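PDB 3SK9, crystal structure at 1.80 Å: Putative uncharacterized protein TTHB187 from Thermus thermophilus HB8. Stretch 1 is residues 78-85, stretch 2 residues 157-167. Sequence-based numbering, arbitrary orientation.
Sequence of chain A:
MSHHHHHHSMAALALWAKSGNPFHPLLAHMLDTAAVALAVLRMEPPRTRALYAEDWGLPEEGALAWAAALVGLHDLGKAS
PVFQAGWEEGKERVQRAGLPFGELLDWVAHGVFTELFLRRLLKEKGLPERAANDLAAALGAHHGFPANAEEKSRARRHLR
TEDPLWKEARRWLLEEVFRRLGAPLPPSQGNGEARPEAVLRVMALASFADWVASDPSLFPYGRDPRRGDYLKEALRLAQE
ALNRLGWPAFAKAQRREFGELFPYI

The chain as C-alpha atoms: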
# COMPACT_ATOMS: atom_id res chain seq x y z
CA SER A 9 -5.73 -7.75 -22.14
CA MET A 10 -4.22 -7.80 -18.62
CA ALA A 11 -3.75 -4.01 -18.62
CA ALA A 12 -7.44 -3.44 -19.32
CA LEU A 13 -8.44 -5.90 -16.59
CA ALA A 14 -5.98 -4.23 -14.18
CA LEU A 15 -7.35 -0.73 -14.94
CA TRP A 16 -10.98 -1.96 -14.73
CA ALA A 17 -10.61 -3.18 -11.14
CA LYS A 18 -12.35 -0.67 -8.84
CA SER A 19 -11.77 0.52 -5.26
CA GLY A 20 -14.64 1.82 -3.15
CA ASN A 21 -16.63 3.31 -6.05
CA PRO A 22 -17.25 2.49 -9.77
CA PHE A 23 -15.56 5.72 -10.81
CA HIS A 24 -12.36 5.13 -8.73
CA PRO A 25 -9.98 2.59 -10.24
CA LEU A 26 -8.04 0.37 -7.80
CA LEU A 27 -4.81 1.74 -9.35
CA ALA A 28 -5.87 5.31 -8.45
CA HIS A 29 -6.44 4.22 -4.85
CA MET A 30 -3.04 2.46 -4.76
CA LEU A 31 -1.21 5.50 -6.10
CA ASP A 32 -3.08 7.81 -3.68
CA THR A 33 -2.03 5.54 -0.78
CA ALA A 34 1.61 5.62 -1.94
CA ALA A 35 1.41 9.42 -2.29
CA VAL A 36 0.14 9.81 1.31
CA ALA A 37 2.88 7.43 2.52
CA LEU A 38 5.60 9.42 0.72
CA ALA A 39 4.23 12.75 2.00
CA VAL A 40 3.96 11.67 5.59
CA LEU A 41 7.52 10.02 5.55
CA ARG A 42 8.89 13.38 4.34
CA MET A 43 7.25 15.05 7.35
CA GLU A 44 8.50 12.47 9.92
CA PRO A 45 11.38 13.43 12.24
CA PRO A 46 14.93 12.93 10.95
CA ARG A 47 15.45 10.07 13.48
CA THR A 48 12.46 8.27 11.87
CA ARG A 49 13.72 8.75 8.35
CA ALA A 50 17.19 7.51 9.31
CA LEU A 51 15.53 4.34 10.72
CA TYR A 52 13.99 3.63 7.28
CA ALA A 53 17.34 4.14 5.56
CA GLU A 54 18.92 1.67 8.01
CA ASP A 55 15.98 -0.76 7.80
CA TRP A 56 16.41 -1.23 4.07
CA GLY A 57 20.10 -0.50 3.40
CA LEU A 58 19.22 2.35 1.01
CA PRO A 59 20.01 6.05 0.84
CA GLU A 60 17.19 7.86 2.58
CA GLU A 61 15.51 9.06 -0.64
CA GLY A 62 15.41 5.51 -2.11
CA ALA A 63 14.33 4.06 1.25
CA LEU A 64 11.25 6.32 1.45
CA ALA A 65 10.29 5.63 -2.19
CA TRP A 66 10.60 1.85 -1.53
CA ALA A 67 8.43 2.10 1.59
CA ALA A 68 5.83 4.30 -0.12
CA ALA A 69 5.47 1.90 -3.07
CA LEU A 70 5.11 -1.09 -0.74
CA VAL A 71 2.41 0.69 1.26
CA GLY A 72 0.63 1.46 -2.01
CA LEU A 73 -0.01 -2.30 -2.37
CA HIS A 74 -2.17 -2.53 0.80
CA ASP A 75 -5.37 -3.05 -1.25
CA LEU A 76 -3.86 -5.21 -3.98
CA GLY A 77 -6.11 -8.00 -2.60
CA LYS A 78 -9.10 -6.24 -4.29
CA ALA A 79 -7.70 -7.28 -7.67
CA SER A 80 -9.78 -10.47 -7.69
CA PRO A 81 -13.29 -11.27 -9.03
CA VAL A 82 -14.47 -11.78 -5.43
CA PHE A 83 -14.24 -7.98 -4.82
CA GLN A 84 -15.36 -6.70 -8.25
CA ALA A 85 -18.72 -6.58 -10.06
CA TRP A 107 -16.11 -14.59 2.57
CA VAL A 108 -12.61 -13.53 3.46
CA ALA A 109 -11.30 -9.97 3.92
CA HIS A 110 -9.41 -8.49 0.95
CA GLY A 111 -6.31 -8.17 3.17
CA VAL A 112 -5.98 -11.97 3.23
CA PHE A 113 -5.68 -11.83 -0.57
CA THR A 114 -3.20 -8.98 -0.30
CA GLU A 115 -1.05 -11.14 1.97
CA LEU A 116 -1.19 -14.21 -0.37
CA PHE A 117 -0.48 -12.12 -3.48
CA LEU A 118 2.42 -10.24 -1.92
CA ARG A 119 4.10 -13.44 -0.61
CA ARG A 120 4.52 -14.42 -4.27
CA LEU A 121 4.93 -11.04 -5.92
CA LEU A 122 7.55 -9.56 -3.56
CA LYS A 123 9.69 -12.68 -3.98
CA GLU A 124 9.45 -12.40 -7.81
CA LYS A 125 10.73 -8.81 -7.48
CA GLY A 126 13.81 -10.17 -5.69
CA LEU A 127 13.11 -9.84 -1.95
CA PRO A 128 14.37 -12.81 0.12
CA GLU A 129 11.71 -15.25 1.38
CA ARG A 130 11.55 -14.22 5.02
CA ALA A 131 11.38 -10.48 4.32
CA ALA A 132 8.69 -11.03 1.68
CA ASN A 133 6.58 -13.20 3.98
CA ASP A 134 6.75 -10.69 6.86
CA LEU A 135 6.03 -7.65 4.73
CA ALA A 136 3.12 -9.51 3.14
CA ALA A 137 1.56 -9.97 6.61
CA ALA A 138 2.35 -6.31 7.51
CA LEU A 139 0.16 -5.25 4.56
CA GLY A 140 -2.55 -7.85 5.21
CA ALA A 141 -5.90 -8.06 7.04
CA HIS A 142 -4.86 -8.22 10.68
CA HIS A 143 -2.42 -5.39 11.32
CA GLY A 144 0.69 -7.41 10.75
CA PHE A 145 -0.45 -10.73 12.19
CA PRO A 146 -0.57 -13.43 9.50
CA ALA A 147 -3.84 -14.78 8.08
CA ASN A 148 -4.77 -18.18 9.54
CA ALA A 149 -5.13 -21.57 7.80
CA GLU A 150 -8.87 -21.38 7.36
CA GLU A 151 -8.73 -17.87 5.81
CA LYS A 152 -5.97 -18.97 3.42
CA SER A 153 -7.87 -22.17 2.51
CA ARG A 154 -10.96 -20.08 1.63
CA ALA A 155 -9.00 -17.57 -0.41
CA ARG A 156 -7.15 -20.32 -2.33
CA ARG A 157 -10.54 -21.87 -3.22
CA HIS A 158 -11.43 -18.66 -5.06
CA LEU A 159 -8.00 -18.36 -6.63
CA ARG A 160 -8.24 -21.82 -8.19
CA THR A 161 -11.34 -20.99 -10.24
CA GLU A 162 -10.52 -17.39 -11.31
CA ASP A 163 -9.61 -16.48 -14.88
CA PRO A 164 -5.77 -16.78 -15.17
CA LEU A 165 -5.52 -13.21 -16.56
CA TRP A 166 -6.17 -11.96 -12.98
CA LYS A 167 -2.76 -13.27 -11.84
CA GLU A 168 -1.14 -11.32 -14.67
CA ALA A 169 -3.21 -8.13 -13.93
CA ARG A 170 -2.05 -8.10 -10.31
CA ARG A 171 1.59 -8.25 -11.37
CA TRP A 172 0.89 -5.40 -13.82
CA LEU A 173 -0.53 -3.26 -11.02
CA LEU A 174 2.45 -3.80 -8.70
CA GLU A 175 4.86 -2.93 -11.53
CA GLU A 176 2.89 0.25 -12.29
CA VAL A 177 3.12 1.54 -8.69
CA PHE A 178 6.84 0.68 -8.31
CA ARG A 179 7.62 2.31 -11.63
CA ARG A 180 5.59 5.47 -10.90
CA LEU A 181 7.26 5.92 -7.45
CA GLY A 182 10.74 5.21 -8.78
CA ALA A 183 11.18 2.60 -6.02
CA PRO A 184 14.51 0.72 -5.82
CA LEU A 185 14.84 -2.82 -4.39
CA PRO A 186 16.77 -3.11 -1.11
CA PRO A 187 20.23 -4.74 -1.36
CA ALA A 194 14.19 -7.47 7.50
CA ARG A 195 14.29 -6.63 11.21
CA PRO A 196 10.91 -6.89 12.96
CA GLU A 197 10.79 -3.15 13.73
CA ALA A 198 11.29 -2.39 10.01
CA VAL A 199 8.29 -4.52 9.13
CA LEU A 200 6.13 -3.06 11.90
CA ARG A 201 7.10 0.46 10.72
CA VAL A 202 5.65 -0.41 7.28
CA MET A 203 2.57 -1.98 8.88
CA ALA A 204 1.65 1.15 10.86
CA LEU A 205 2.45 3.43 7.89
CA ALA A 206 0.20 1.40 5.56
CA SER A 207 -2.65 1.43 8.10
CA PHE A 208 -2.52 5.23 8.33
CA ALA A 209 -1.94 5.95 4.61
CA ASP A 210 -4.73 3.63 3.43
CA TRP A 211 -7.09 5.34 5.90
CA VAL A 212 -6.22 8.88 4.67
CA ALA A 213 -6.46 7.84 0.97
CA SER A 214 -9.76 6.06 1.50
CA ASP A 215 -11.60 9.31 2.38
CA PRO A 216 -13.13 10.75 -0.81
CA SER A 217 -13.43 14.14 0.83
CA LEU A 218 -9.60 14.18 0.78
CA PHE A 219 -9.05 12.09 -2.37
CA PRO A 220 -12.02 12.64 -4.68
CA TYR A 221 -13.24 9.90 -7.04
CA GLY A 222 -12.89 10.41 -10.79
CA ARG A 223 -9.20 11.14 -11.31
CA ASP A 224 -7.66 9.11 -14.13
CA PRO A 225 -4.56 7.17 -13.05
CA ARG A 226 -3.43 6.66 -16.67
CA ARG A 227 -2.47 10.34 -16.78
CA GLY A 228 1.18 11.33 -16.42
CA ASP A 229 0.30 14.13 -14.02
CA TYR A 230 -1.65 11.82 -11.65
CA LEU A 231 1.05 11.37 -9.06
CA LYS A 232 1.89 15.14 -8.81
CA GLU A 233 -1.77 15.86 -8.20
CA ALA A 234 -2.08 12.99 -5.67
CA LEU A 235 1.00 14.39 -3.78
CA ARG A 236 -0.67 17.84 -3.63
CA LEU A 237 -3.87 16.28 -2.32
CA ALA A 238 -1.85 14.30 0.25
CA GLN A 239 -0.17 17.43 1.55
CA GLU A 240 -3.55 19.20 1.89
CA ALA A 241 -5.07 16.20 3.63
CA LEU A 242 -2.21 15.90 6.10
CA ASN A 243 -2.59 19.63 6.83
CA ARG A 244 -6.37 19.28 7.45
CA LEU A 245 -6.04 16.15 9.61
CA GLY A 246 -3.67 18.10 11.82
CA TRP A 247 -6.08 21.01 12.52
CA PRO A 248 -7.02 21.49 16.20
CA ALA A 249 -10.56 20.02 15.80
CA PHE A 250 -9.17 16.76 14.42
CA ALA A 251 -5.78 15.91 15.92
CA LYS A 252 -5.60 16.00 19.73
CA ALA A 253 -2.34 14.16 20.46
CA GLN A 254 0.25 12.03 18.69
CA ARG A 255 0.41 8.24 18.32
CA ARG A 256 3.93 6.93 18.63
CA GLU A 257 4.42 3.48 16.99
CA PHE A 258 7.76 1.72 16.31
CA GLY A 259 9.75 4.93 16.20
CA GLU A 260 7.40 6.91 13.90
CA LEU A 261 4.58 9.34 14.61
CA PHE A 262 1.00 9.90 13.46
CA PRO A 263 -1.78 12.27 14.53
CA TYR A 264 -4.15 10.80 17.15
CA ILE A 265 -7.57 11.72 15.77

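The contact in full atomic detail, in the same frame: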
# COMPACT_ATOMS: atom_id res chain seq x y z
N LYS A 78 -7.82 -6.54 -3.59
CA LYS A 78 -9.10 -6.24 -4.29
C LYS A 78 -9.07 -6.61 -5.76
O LYS A 78 -10.12 -6.62 -6.43
CB LYS A 78 -9.48 -4.76 -4.13
CG LYS A 78 -9.93 -4.44 -2.72
CD LYS A 78 -10.55 -3.06 -2.65
CE LYS A 78 -10.83 -2.62 -1.22
NZ LYS A 78 -10.68 -1.15 -1.08
N ALA A 79 -7.88 -6.92 -6.26
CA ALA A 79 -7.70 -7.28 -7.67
C ALA A 79 -8.00 -8.78 -7.85
O ALA A 79 -7.13 -9.56 -8.23
CB ALA A 79 -6.28 -6.98 -8.12
N SER A 80 -9.27 -9.10 -7.62
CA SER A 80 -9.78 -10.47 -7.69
C SER A 80 -11.29 -10.38 -7.98
O SER A 80 -11.95 -9.44 -7.56
CB SER A 80 -9.55 -11.12 -6.32
OG SER A 80 -10.29 -12.35 -6.25
N PRO A 81 -11.86 -11.38 -8.68
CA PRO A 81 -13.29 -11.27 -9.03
C PRO A 81 -14.18 -11.19 -7.79
O PRO A 81 -15.23 -10.57 -7.83
CB PRO A 81 -13.59 -12.58 -9.79
CG PRO A 81 -12.31 -13.20 -10.15
CD PRO A 81 -11.19 -12.54 -9.29
N VAL A 82 -13.76 -11.81 -6.70
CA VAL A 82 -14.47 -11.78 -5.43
C VAL A 82 -14.84 -10.34 -4.98
O VAL A 82 -15.90 -10.12 -4.38
CB VAL A 82 -13.59 -12.44 -4.34
CG1 VAL A 82 -14.09 -12.09 -2.98
CG2 VAL A 82 -13.55 -13.95 -4.54
N PHE A 83 -13.99 -9.37 -5.26
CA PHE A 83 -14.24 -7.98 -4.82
C PHE A 83 -14.67 -7.01 -5.96
O PHE A 83 -14.66 -5.80 -5.78
CB PHE A 83 -12.98 -7.43 -4.12
CG PHE A 83 -12.51 -8.29 -2.99
CD1 PHE A 83 -11.42 -9.14 -3.16
CD2 PHE A 83 -13.19 -8.31 -1.78
CE1 PHE A 83 -11.01 -9.96 -2.13
CE2 PHE A 83 -12.80 -9.13 -0.74
CZ PHE A 83 -11.71 -9.97 -0.91
N GLN A 84 -15.04 -7.55 -7.13
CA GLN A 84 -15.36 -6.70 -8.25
C GLN A 84 -16.73 -7.16 -8.77
O GLN A 84 -17.21 -8.23 -8.41
CB GLN A 84 -14.29 -6.87 -9.33
CG GLN A 84 -12.87 -6.47 -8.83
CD GLN A 84 -12.76 -4.98 -8.53
OE1 GLN A 84 -13.47 -4.17 -9.14
NE2 GLN A 84 -11.84 -4.60 -7.61
N ALA A 85 -17.35 -6.33 -9.61
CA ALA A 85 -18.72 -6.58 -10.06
C ALA A 85 -18.78 -7.63 -11.17
O ALA A 85 -17.77 -7.97 -11.79
CB ALA A 85 -19.36 -5.28 -10.51
N ARG A 157 -9.38 -21.31 -2.49
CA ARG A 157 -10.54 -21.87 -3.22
C ARG A 157 -10.98 -20.92 -4.36
O ARG A 157 -11.20 -21.34 -5.51
CB ARG A 157 -11.69 -22.15 -2.24
CG ARG A 157 -12.15 -23.60 -2.17
CD ARG A 157 -13.17 -23.84 -1.04
NE ARG A 157 -12.52 -24.04 0.26
CZ ARG A 157 -12.87 -23.43 1.40
NH1 ARG A 157 -13.90 -22.57 1.42
NH2 ARG A 157 -12.20 -23.69 2.52
N HIS A 158 -11.07 -19.64 -4.05
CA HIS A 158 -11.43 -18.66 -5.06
C HIS A 158 -10.35 -18.56 -6.14
O HIS A 158 -10.64 -18.45 -7.33
CB HIS A 158 -11.59 -17.27 -4.44
CG HIS A 158 -12.74 -17.15 -3.48
ND1 HIS A 158 -14.04 -16.97 -3.90
CD2 HIS A 158 -12.77 -17.15 -2.13
CE1 HIS A 158 -14.82 -16.88 -2.83
NE2 HIS A 158 -14.08 -16.98 -1.75
N LEU A 159 -9.10 -18.60 -5.71
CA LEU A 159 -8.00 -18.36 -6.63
C LEU A 159 -7.91 -19.49 -7.66
O LEU A 159 -7.40 -19.30 -8.76
CB LEU A 159 -6.67 -18.22 -5.87
CG LEU A 159 -6.60 -16.91 -5.07
CD1 LEU A 159 -5.31 -16.83 -4.28
CD2 LEU A 159 -6.77 -15.70 -6.01
N ARG A 160 -8.39 -20.68 -7.29
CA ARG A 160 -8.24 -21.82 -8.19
C ARG A 160 -9.17 -21.69 -9.39
O ARG A 160 -8.83 -22.10 -10.50
CB ARG A 160 -8.47 -23.14 -7.47
CG ARG A 160 -7.29 -23.55 -6.60
CD ARG A 160 -7.43 -25.00 -6.13
NE ARG A 160 -8.61 -25.18 -5.29
CZ ARG A 160 -8.60 -25.08 -3.96
NH1 ARG A 160 -7.46 -24.81 -3.33
NH2 ARG A 160 -9.72 -25.26 -3.27
N THR A 161 -10.34 -21.09 -9.17
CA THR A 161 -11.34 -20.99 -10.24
C THR A 161 -11.36 -19.64 -10.96
O THR A 161 -12.16 -19.47 -11.87
CB THR A 161 -12.77 -21.30 -9.73
OG1 THR A 161 -13.19 -20.32 -8.76
CG2 THR A 161 -12.82 -22.70 -9.12
N GLU A 162 -10.51 -18.68 -10.59
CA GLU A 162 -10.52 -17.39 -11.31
C GLU A 162 -9.85 -17.51 -12.68
O GLU A 162 -8.97 -18.36 -12.91
CB GLU A 162 -9.83 -16.28 -10.49
CG GLU A 162 -8.38 -16.53 -10.33
CD GLU A 162 -7.62 -15.46 -9.51
OE1 GLU A 162 -6.39 -15.55 -9.54
OE2 GLU A 162 -8.23 -14.55 -8.88
N ASP A 163 -10.27 -16.63 -13.59
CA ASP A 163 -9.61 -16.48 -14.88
C ASP A 163 -8.13 -16.20 -14.63
O ASP A 163 -7.81 -15.36 -13.80
CB ASP A 163 -10.25 -15.33 -15.63
CG ASP A 163 -9.85 -15.29 -17.09
OD1 ASP A 163 -10.74 -15.17 -17.94
OD2 ASP A 163 -8.64 -15.38 -17.38
N PRO A 164 -7.24 -16.91 -15.31
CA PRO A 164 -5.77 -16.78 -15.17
C PRO A 164 -5.21 -15.36 -15.44
O PRO A 164 -4.15 -14.98 -14.93
CB PRO A 164 -5.22 -17.76 -16.20
CG PRO A 164 -6.31 -18.75 -16.39
CD PRO A 164 -7.60 -18.03 -16.20
N LEU A 165 -5.91 -14.60 -16.27
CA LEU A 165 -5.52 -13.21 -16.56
C LEU A 165 -5.43 -12.35 -15.28
O LEU A 165 -4.65 -11.40 -15.21
CB LEU A 165 -6.54 -12.58 -17.51
CG LEU A 165 -6.03 -11.39 -18.35
CD1 LEU A 165 -4.89 -11.83 -19.23
CD2 LEU A 165 -7.17 -10.80 -19.18
N TRP A 166 -6.24 -12.67 -14.27
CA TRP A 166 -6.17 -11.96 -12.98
C TRP A 166 -4.77 -12.03 -12.34
O TRP A 166 -4.32 -11.06 -11.73
CB TRP A 166 -7.23 -12.49 -12.00
CG TRP A 166 -8.63 -11.95 -12.26
CD1 TRP A 166 -9.68 -12.62 -12.82
CD2 TRP A 166 -9.10 -10.63 -11.99
NE1 TRP A 166 -10.78 -11.79 -12.90
CE2 TRP A 166 -10.44 -10.56 -12.38
CE3 TRP A 166 -8.51 -9.49 -11.41
CZ2 TRP A 166 -11.20 -9.41 -12.23
CZ3 TRP A 166 -9.29 -8.34 -11.26
CH2 TRP A 166 -10.60 -8.31 -11.68
N LYS A 167 -4.08 -13.16 -12.45
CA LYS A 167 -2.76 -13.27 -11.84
C LYS A 167 -1.81 -12.33 -12.57
O LYS A 167 -0.93 -11.71 -11.98
CB LYS A 167 -2.23 -14.71 -11.91
CG LYS A 167 -3.09 -15.72 -11.17
CD LYS A 167 -2.73 -17.16 -11.55
CE LYS A 167 -3.36 -18.17 -10.58
NZ LYS A 167 -4.83 -18.01 -10.40

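Two segments distant in sequence can pack together without a hydrogen bond between them when aliphatic groups meet the faces of aromatic rings. In TTHB187 residues 78-85 and 157-167 illustrate the principle, burying 351 Å² in total.

The first contact along the second segment is made by His158, on a helix that enters from earlier in the chain. The CA-to-CB bond of His158 points toward the first segment, and its side chain, chi1 m, meets Val82, whose CG2 methyl lies over one face of the imidazole, 3.5 Å from the ring centroid; Val82 CG2 and His158 ND1 approach to 3.1 Å. Valine suits this place: its CA-to-CB bond points toward the second segment, and a methyl on CB rests on the ring.

Glu162 follows where the chain runs as loop. Its CB points toward the first segment, and the extended chi2 carries the carboxylate to the proline ring, with Glu162 OE2 3.6 Å from Pro81 CD. Ser80 OG stays 4.0 Å from Glu162 OE2, too far to be counted as a bond. The charge is answered in part by Lys167, whose NZ forms a salt bridge with Glu162 OE1 at 3.0 Å, tying the loop to the following helix; both carboxylate oxygens are also hydrogen-bonded elsewhere in the structure. Asp163 caps that helix, Asp163 OD2 accepting from Leu165 N at 3.0 Å.

Trp166 is the centrepiece, buried and with 92 Å² covered by the first segment. Pro81 CD sits 3.6 Å from the centroid of the five-membered ring of Trp166, just 7° off the normal, and Pro81 CG comes within 3.4 Å of Trp166 NE1. Proline's compact ring offers CH groups to the flat indole in a nearly ideal CH-pi arrangement. Ser80 CA lies over the same face, while Ala79 O approaches Trp166 CE3 obliquely at 3.5 Å. Gln84 adds its aliphatic CG, 4.1 Å from Trp166 CH2, while Gln84 NE2 donates to Lys78 O at 2.9 Å, bracing the turn.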